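Local coordinates for protein putative isomerase YbhH (Escherichia coli, PDB 6OTV) that probably acts as an isomerase of the PrpF family, related to the diaminopimelate epimerases, although the exact reaction is not assigned, at residues 62-66 with 107-111; 273-277 with 310-314. All coordinates share one frame; numbering follows the deposited sequence.

Interaction 1: 62-66 with 107-111. With EDO (1,2-ethanediol), chain L.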
loop_
_atom_site.group_PDB
_atom_site.type_symbol
_atom_site.label_atom_id
_atom_site.label_comp_id
_atom_site.label_asym_id
_atom_site.label_seq_id
_atom_site.Cartn_x
_atom_site.Cartn_y
_atom_site.Cartn_z
ATOM N N ILE A 62 -4.681 14.377 -14.249
ATOM C CA ILE A 62 -5.465 15.101 -13.253
ATOM C C ILE A 62 -5.041 14.594 -11.880
ATOM O O ILE A 62 -5.258 13.422 -11.543
ATOM C CB ILE A 62 -6.973 14.930 -13.481
ATOM C CG1 ILE A 62 -7.347 15.407 -14.890
ATOM C CG2 ILE A 62 -7.759 15.686 -12.416
ATOM C CD1 ILE A 62 -8.769 15.059 -15.307
ATOM N N ILE A 63 -4.436 15.475 -11.085
ATOM C CA ILE A 63 -3.774 15.105 -9.837
ATOM C C ILE A 63 -4.543 15.698 -8.664
ATOM O O ILE A 63 -5.030 16.834 -8.735
ATOM C CB ILE A 63 -2.308 15.583 -9.819
ATOM C CG1 ILE A 63 -1.616 15.290 -11.157
ATOM C CG2 ILE A 63 -1.555 14.948 -8.664
ATOM C CD1 ILE A 63 -1.602 13.834 -11.544
ATOM N N SER A 64 -4.630 14.934 -7.577
ATOM C CA SER A 64 -5.280 15.390 -6.356
ATOM C C SER A 64 -4.746 14.573 -5.189
ATOM O O SER A 64 -4.109 13.534 -5.373
ATOM C CB SER A 64 -6.801 15.258 -6.447
ATOM O OG SER A 64 -7.194 13.899 -6.363
ATOM N N ARG A 65 -5.012 15.061 -3.981
ATOM C CA ARG A 65 -4.736 14.263 -2.795
ATOM C C ARG A 65 -5.575 12.994 -2.831
ATOM O O ARG A 65 -6.745 13.015 -3.219
ATOM C CB ARG A 65 -5.028 15.063 -1.527
ATOM C CG ARG A 65 -3.998 16.142 -1.232
ATOM C CD ARG A 65 -4.260 16.807 0.109
ATOM N NE ARG A 65 -3.248 17.810 0.426
ATOM C CZ ARG A 65 -3.317 19.085 0.053
ATOM N NH1 ARG A 65 -4.353 19.517 -0.654
ATOM N NH2 ARG A 65 -2.348 19.927 0.386
ATOM N N SER A 66 -4.969 11.879 -2.435
ATOM C CA SER A 66 -5.606 10.585 -2.634
ATOM C C SER A 66 -6.802 10.399 -1.708
ATOM O O SER A 66 -6.759 10.742 -0.522
ATOM C CB SER A 66 -4.607 9.457 -2.408
ATOM O OG SER A 66 -5.251 8.205 -2.565
ATOM N N ASN A 107 3.184 21.488 -6.082
ATOM C CA ASN A 107 1.877 22.058 -5.778
ATOM C C ASN A 107 1.427 21.766 -4.349
ATOM O O ASN A 107 0.238 21.898 -4.039
ATOM C CB ASN A 107 0.834 21.557 -6.780
ATOM C CG ASN A 107 1.075 22.084 -8.185
ATOM O OD1 ASN A 107 0.573 23.146 -8.555
ATOM N ND2 ASN A 107 1.848 21.343 -8.975
ATOM N N GLY A 108 2.348 21.364 -3.475
ATOM C CA GLY A 108 2.041 21.224 -2.064
ATOM C C GLY A 108 1.117 20.084 -1.693
ATOM O O GLY A 108 0.517 20.116 -0.617
ATOM N N LEU A 109 0.977 19.072 -2.549
ATOM C CA LEU A 109 0.172 17.907 -2.208
ATOM C C LEU A 109 0.894 16.939 -1.280
ATOM O O LEU A 109 0.249 16.050 -0.714
ATOM C CB LEU A 109 -0.258 17.172 -3.480
ATOM C CG LEU A 109 -1.054 18.004 -4.484
ATOM C CD1 LEU A 109 -1.438 17.159 -5.681
ATOM C CD2 LEU A 109 -2.284 18.601 -3.822
ATOM N N ILE A 110 2.206 17.088 -1.114
ATOM C CA ILE A 110 2.985 16.239 -0.220
ATOM C C ILE A 110 4.261 16.988 0.138
ATOM O O ILE A 110 4.813 17.729 -0.680
ATOM C CB ILE A 110 3.280 14.861 -0.864
ATOM C CG1 ILE A 110 4.126 13.993 0.071
ATOM C CG2 ILE A 110 3.958 15.031 -2.221
ATOM C CD1 ILE A 110 4.472 12.638 -0.499
ATOM N N ALA A 111 4.714 16.804 1.375
ATOM C CA ALA A 111 5.933 17.454 1.832
ATOM C C ALA A 111 7.155 16.769 1.235
ATOM O O ALA A 111 7.196 15.542 1.094
ATOM C CB ALA A 111 6.012 17.428 3.358
HETATM C C1 EDO L . -6.070 19.023 -4.248
HETATM O O1 EDO L . -6.285 17.648 -3.904
HETATM C C2 EDO L . -6.187 19.205 -5.758
HETATM O O2 EDO L . -7.481 18.779 -6.200
#
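Leu-109 spreads its two methyl branches between Ile-63 and the long arm of Arg-65. Leucine suits the place because its forked end lets CD1 and CD2 meet two different partners. CD1 reaches the strand and meets the CG2 methyl of Ile-63 at 3.7 Å, the two side chains crossing at about a right angle. Beta branching, common in strands, lets Ile-63 present CG2 to Leu-109 while CG1 leads off from it, and side chains of Val-100 and Phe-103 on helix 94-106 pack against the same isoleucine.

The other branch of Leu-109, CD2, lies 3.9 Å above one face of the Arg-65 guanidinium, displaced toward its rim. Arg-65 arrives there because CG stands anti to its own carbonyl carbon (chi1 -73°) and the chain then runs extended to NE, carrying the charged end alongside the turn. NH2 comes within 3.0 Å of Gly-108 O, but the angle is too poor for a hydrogen bond, so this approach is probably no more than electrostatic. Arginine fits this exposed edge: its aliphatic stem and flat head can lie on a leucine while the charge stays near the surface. Glu-324 of the second subunit packs on it.

A 1,2-ethanediol molecule, probably from the crystallisation liquor, lies beside the pair. Its O1 accepts a nearly straight bond from Arg-65 N (2.9 Å, 172°), and its C1 is 3.8 Å from Leu-109 CD2.

Gly-108 takes a positive phi (70°), readily adopted without a side chain, and is the C-prime residue of a Schellman motif: Leu-109 N bonds to Ala-104 O and Gly-108 N to Ile-105 O. The contact thus packs the Schellman-terminated end of helix 94-106 against the end of strand 59-65.

Interaction 2: 273-277 with 310-314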
loop_
_atom_site.group_PDB
_atom_site.type_symbol
_atom_site.label_atom_id
_atom_site.label_comp_id
_atom_site.label_asym_id
_atom_site.label_seq_id
_atom_site.Cartn_x
_atom_site.Cartn_y
_atom_site.Cartn_z
ATOM N N CYS A 273 -0.391 -2.281 -34.214
ATOM C CA CYS A 273 0.918 -2.480 -33.606
ATOM C C CYS A 273 1.409 -1.167 -33.004
ATOM O O CYS A 273 1.496 -0.150 -33.702
ATOM C CB CYS A 273 1.918 -3.012 -34.632
ATOM S SG CYS A 273 3.548 -3.411 -33.941
ATOM N N HIS A 274 1.718 -1.195 -31.708
ATOM C CA HIS A 274 2.275 -0.033 -31.027
ATOM C C HIS A 274 3.604 0.360 -31.665
ATOM O O HIS A 274 4.443 -0.494 -31.970
ATOM C CB HIS A 274 2.466 -0.358 -29.540
ATOM C CG HIS A 274 2.526 0.841 -28.638
ATOM N ND1 HIS A 274 3.425 1.870 -28.816
ATOM C CD2 HIS A 274 1.822 1.148 -27.522
ATOM C CE1 HIS A 274 3.259 2.770 -27.863
ATOM N NE2 HIS A 274 2.292 2.355 -27.064
ATOM N N ARG A 275 3.789 1.665 -31.885
ATOM C CA ARG A 275 5.050 2.166 -32.424
ATOM C C ARG A 275 6.200 2.011 -31.438
ATOM O O ARG A 275 7.364 1.994 -31.854
ATOM C CB ARG A 275 4.902 3.635 -32.823
ATOM C CG ARG A 275 3.757 3.899 -33.791
ATOM C CD ARG A 275 4.232 3.923 -35.236
ATOM N NE ARG A 275 4.646 5.261 -35.655
ATOM C CZ ARG A 275 5.897 5.709 -35.616
ATOM N NH1 ARG A 275 6.872 4.927 -35.175
ATOM N NH2 ARG A 275 6.174 6.942 -36.020
ATOM N N ALA A 276 5.903 1.911 -30.145
ATOM C CA ALA A 276 6.913 1.658 -29.128
ATOM C C ALA A 276 6.455 0.513 -28.237
ATOM O O ALA A 276 6.285 -0.616 -28.710
ATOM C CB ALA A 276 7.184 2.918 -28.304
ATOM N N LEU A 277 6.233 0.794 -26.954
ATOM C CA LEU A 277 5.805 -0.226 -26.009
ATOM C C LEU A 277 5.237 0.451 -24.771
ATOM O O LEU A 277 5.830 1.397 -24.248
ATOM C CB LEU A 277 6.966 -1.151 -25.622
ATOM C CG LEU A 277 6.686 -2.137 -24.487
ATOM C CD1 LEU A 277 5.614 -3.141 -24.889
ATOM C CD2 LEU A 277 7.961 -2.842 -24.059
ATOM N N ILE A 310 13.920 -4.639 -22.718
ATOM C CA ILE A 310 12.876 -5.034 -23.663
ATOM C C ILE A 310 13.002 -4.167 -24.909
ATOM O O ILE A 310 12.861 -2.940 -24.835
ATOM C CB ILE A 310 11.467 -4.889 -23.066
ATOM C CG1 ILE A 310 11.405 -5.421 -21.631
ATOM C CG2 ILE A 310 10.440 -5.583 -23.957
ATOM C CD1 ILE A 310 11.558 -6.904 -21.519
ATOM N N GLU A 311 13.229 -4.802 -26.054
ATOM C CA GLU A 311 13.342 -4.089 -27.318
ATOM C C GLU A 311 11.979 -3.986 -27.992
ATOM O O GLU A 311 11.159 -4.906 -27.913
ATOM C CB GLU A 311 14.351 -4.785 -28.237
ATOM C CG GLU A 311 15.759 -4.819 -27.648
ATOM C CD GLU A 311 16.779 -5.502 -28.543
ATOM O OE1 GLU A 311 16.390 -6.074 -29.585
ATOM O OE2 GLU A 311 17.981 -5.467 -28.199
ATOM N N HIS A 312 11.743 -2.856 -28.647
ATOM C CA HIS A 312 10.475 -2.571 -29.303
ATOM C C HIS A 312 10.782 -1.770 -30.560
ATOM O O HIS A 312 11.932 -1.373 -30.784
ATOM C CB HIS A 312 9.523 -1.821 -28.355
ATOM C CG HIS A 312 10.064 -0.524 -27.842
ATOM N ND1 HIS A 312 10.062 0.633 -28.591
ATOM C CD2 HIS A 312 10.616 -0.200 -26.649
ATOM C CE1 HIS A 312 10.595 1.613 -27.883
ATOM N NE2 HIS A 312 10.938 1.135 -26.701
ATOM N N PRO A 313 9.777 -1.533 -31.421
ATOM C CA PRO A 313 10.065 -0.906 -32.727
ATOM C C PRO A 313 10.891 0.374 -32.688
ATOM O O PRO A 313 11.624 0.640 -33.648
ATOM C CB PRO A 313 8.665 -0.634 -33.286
ATOM C CG PRO A 313 7.847 -1.727 -32.742
ATOM C CD PRO A 313 8.376 -1.997 -31.359
ATOM N N SER A 314 10.806 1.179 -31.629
ATOM C CA SER A 314 11.463 2.482 -31.622
ATOM C C SER A 314 12.490 2.631 -30.504
ATOM O O SER A 314 12.806 3.757 -30.110
ATOM C CB SER A 314 10.424 3.605 -31.544
ATOM O OG SER A 314 9.329 3.241 -30.724
#
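The His-312 ring has Leu-277 N over one face, 4.1 Å above the plane and offset toward the rim, and Ser-314 OG in plane at its edge. Ala-276 approaches obliquely, its CA 3.4 Å from His-312 ND1. Leu-277 N also lies over a face of the His-274 ring.

Each imidazole accepts a backbone bond from two residues further on: Ala-276 N reaches His-274 ND1 at 2.8 Å, and Ser-314 N reaches His-312 ND1 at 3.2 Å, 31° out of the ring plane. Both bonds help fix ring rotation, a task for which histidine's ring nitrogen is well suited. A phosphate ion, probably from the crystallisation liquor, lies about 4 Å from the His-274 side chain and may mark a pocket.

Ser-314 turns OG between its backbone N and carbonyl carbon (chi1 36°), placing the short hydroxyl to donate to Arg-275 O at 2.6 Å. Pro-313 lays CB and CG beside the carbonyls of Arg-275 and His-274. Deeper, Leu-277 CD2 packs on Ile-310 CG2 at 3.7 Å, joining an apolar cluster with Ile-285.

The loop before helix 279-290 thus packs on the tight turn, suited to proline, of the beta hairpin of strands 306-312 and 315-322.

In the fold
From the N terminus, after strands 3-11 and 14-20 and helix 28-39, the chain runs along strand 59-65, returns along the antiparallel strand 73-80, passes through helix 94-106 and comes back at 107-111, where interaction 1 closes a loop with 40 residues between its segments. Interaction 2 opens much later, at 273-277, and closes after helix 279-290 at the end of strand 306-312, with 32 residues between. The two loops follow in series, neither nesting nor crossing. The centres of interactions 1 and 2 are 32 Å apart, on opposite sides of the chain's centre. Each joins a helix-flanking loop to a strand end, consistent with the two similar halves of the diaminopimelate epimerase fold.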